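Local coordinates for protein AopB (Aeromonas hydrophila, PDB 3WXX) that probably serves as a type III secretion translocator that inserts into host membranes and is held before secretion by its chaperone AcrH, at residues A128-G133 against A147-G152. Numbering follows the deposited sequence.
Sequences ASMVIG and AMMIVG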
ATOM      1  N   ALA B 128       7.256  -0.179   3.440  1.00 48.96           N
ATOM      2  CA  ALA B 128       7.083   0.558   2.204  1.00 50.23           C
ATOM      3  C   ALA B 128       8.416   0.725   1.488  1.00 43.56           C
ATOM      4  O   ALA B 128       8.501   0.679   0.271  1.00 45.80           O
ATOM      5  CB  ALA B 128       6.460   1.910   2.489  1.00 54.42           C
ATOM      6  N   SER B 129       9.453   0.895   2.276  1.00 44.25           N
ATOM      7  CA  SER B 129      10.805   0.977   1.796  1.00 45.60           C
ATOM      8  C   SER B 129      11.251  -0.252   0.999  1.00 42.68           C
ATOM      9  O   SER B 129      11.838  -0.120  -0.076  1.00 41.16           O
ATOM     10  CB  SER B 129      11.701   1.157   2.992  1.00 49.51           C
ATOM     11  OG  SER B 129      12.921   1.679   2.560  1.00 63.09           O
HETATM   12  N   MSE B 130      10.922  -1.446   1.488  1.00 42.81           N
HETATM   13  CA  MSE B 130      11.170  -2.636   0.716  1.00 45.53           C
HETATM   14  C   MSE B 130      10.344  -2.628  -0.546  1.00 49.88           C
HETATM   15  O   MSE B 130      10.822  -3.067  -1.616  1.00 49.94           O
HETATM   16  CB  MSE B 130      10.821  -3.915   1.442  1.00 58.98           C
HETATM   17  CG  MSE B 130      10.461  -5.044   0.438  1.00 70.68           C
HETATM   18 SE   MSE B 130       9.485  -6.368   1.463  1.00119.77          SE
HETATM   19  CE  MSE B 130      10.290  -6.276   3.311  1.00 96.25           C
ATOM     20  N   VAL B 131       9.081  -2.196  -0.440  1.00 40.60           N
ATOM     21  CA  VAL B 131       8.205  -2.142  -1.617  1.00 44.01           C
ATOM     22  C   VAL B 131       8.850  -1.290  -2.723  1.00 44.69           C
ATOM     23  O   VAL B 131       8.788  -1.640  -3.892  1.00 43.03           O
ATOM     24  CB  VAL B 131       6.782  -1.644  -1.254  1.00 47.97           C
ATOM     25  CG1 VAL B 131       5.898  -1.597  -2.474  1.00 49.63           C
ATOM     26  CG2 VAL B 131       6.153  -2.563  -0.216  1.00 50.47           C
ATOM     27  N   ILE B 132       9.543  -0.215  -2.366  1.00 49.83           N
ATOM     28  CA  ILE B 132      10.310   0.514  -3.395  1.00 58.46           C
ATOM     29  C   ILE B 132      11.339  -0.381  -4.054  1.00 47.76           C
ATOM     30  O   ILE B 132      11.433  -0.428  -5.260  1.00 44.06           O
ATOM     31  CB  ILE B 132      11.009   1.758  -2.830  1.00 67.84           C
ATOM     32  CG1 ILE B 132      10.009   2.895  -2.712  1.00 71.21           C
ATOM     33  CG2 ILE B 132      12.125   2.210  -3.755  1.00 67.45           C
ATOM     34  CD1 ILE B 132      10.447   3.935  -1.712  1.00 80.09           C
ATOM     35  N   GLY B 133      12.094  -1.098  -3.236  1.00 50.13           N
ATOM     36  CA  GLY B 133      13.005  -2.151  -3.732  1.00 48.89           C
ATOM     37  C   GLY B 133      12.356  -3.170  -4.649  1.00 44.31           C
ATOM     38  O   GLY B 133      12.843  -3.427  -5.739  1.00 44.44           O
ATOM     39  N   ALA B 147       1.624  -3.959  -2.343  1.00 34.40           N
ATOM     40  CA  ALA B 147       0.334  -3.466  -1.918  1.00 37.73           C
ATOM     41  C   ALA B 147      -0.420  -4.542  -1.138  1.00 38.63           C
ATOM     42  O   ALA B 147      -1.101  -4.233  -0.168  1.00 37.82           O
ATOM     43  CB  ALA B 147      -0.476  -2.999  -3.109  1.00 39.60           C
HETATM   44  N   MSE B 148      -0.304  -5.789  -1.582  1.00 40.25           N
HETATM   45  CA  MSE B 148      -0.871  -6.913  -0.865  1.00 47.52           C
HETATM   46  C   MSE B 148      -0.394  -6.957   0.554  1.00 42.82           C
HETATM   47  O   MSE B 148      -1.194  -7.007   1.466  1.00 40.26           O
HETATM   48  CB  MSE B 148      -0.482  -8.249  -1.486  1.00 66.16           C
HETATM   49  CG  MSE B 148      -1.067  -8.468  -2.889  1.00 80.23           C
HETATM   50 SE   MSE B 148      -2.893  -9.062  -2.725  1.00111.46          SE
HETATM   51  CE  MSE B 148      -2.823  -9.827  -4.513  1.00106.68           C
HETATM   52  N   MSE B 149       0.900  -6.894   0.782  1.00 38.75           N
HETATM   53  CA  MSE B 149       1.347  -6.872   2.139  1.00 42.04           C
HETATM   54  C   MSE B 149       0.745  -5.762   2.984  1.00 44.67           C
HETATM   55  O   MSE B 149       0.420  -5.965   4.180  1.00 44.11           O
HETATM   56  CB  MSE B 149       2.820  -6.642   2.131  1.00 48.67           C
HETATM   57  CG  MSE B 149       3.476  -7.884   1.604  1.00 59.92           C
HETATM   58 SE   MSE B 149       5.361  -7.440   1.382  1.00 73.43          SE
HETATM   59  CE  MSE B 149       5.621  -6.618   3.157  1.00 52.28           C
ATOM     60  N   ILE B 150       0.631  -4.561   2.390  1.00 43.58           N
ATOM     61  CA  ILE B 150       0.185  -3.403   3.138  1.00 40.50           C
ATOM     62  C   ILE B 150      -1.306  -3.441   3.374  1.00 41.48           C
ATOM     63  O   ILE B 150      -1.768  -3.127   4.465  1.00 38.75           O
ATOM     64  CB  ILE B 150       0.585  -2.131   2.427  1.00 43.52           C
ATOM     65  CG1 ILE B 150       2.089  -1.911   2.637  1.00 43.38           C
ATOM     66  CG2 ILE B 150      -0.231  -0.954   2.940  1.00 40.48           C
ATOM     67  CD1 ILE B 150       2.632  -0.742   1.855  1.00 41.15           C
ATOM     68  N   VAL B 151      -2.061  -3.870   2.369  1.00 43.23           N
ATOM     69  CA  VAL B 151      -3.486  -4.089   2.582  1.00 47.46           C
ATOM     70  C   VAL B 151      -3.795  -5.030   3.759  1.00 49.67           C
ATOM     71  O   VAL B 151      -4.756  -4.779   4.481  1.00 55.18           O
ATOM     72  CB  VAL B 151      -4.196  -4.561   1.305  1.00 46.95           C
ATOM     73  CG1 VAL B 151      -5.513  -5.223   1.626  1.00 48.11           C
ATOM     74  CG2 VAL B 151      -4.466  -3.366   0.430  1.00 49.46           C
ATOM     75  N   GLY B 152      -3.005  -6.085   3.975  1.00 51.43           N
ATOM     76  CA  GLY B 152      -3.180  -6.915   5.178  1.00 59.70           C
ATOM     77  C   GLY B 152      -4.024  -8.160   4.971  1.00 77.75           C
ATOM     78  O   GLY B 152      -3.590  -9.274   5.274  1.00101.11           O
TER
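A helical hairpin brings Met130 and Val131 against Met149 and Ile150. Segments 128-133 and 147-152 run nearly antiparallel, and the chain between them doubles back through helical residues. The closest CA pair is Val131 and Ala147, 8.0 Å apart, and no hydrogen bond spans the gap. The contact is apolar and rather loose. It has two layers. In the first, the methyl end of Met149 meets Met130 at its selenium: Met149 CE lies 4.2 Å from Met130 SE. The Met149 chain runs out extended to its selenium (chi2 172°), then bends at the last bond (chi3 48°), which sets the methyl there. In the second layer, Val131 CG2 faces Ile150 CD1 at 4.5 Å. The outer arm of Ile150 is straight (chi2 174°), and this carries CD1 across toward the other helix. Ala128 CB lies 4.7 Å from the same CD1.

The segments fall in two predicted transmembrane helices within the SseC-like family region, so the pairing is consistent with a membrane hairpin. In this complex it packs with the chaperone AcrH. Met130 also touches Val211 and Ala214 of helix 201-217, and Met149 rests on Ile188 and Ala191 of helix 179-198. AcrH lies against other residues of both segments: its Ser84 packs on Ala128, and its Gln50 NE2 donates a hydrogen bond to Val151 O, just before Gly152 leaves the helix with positive phi.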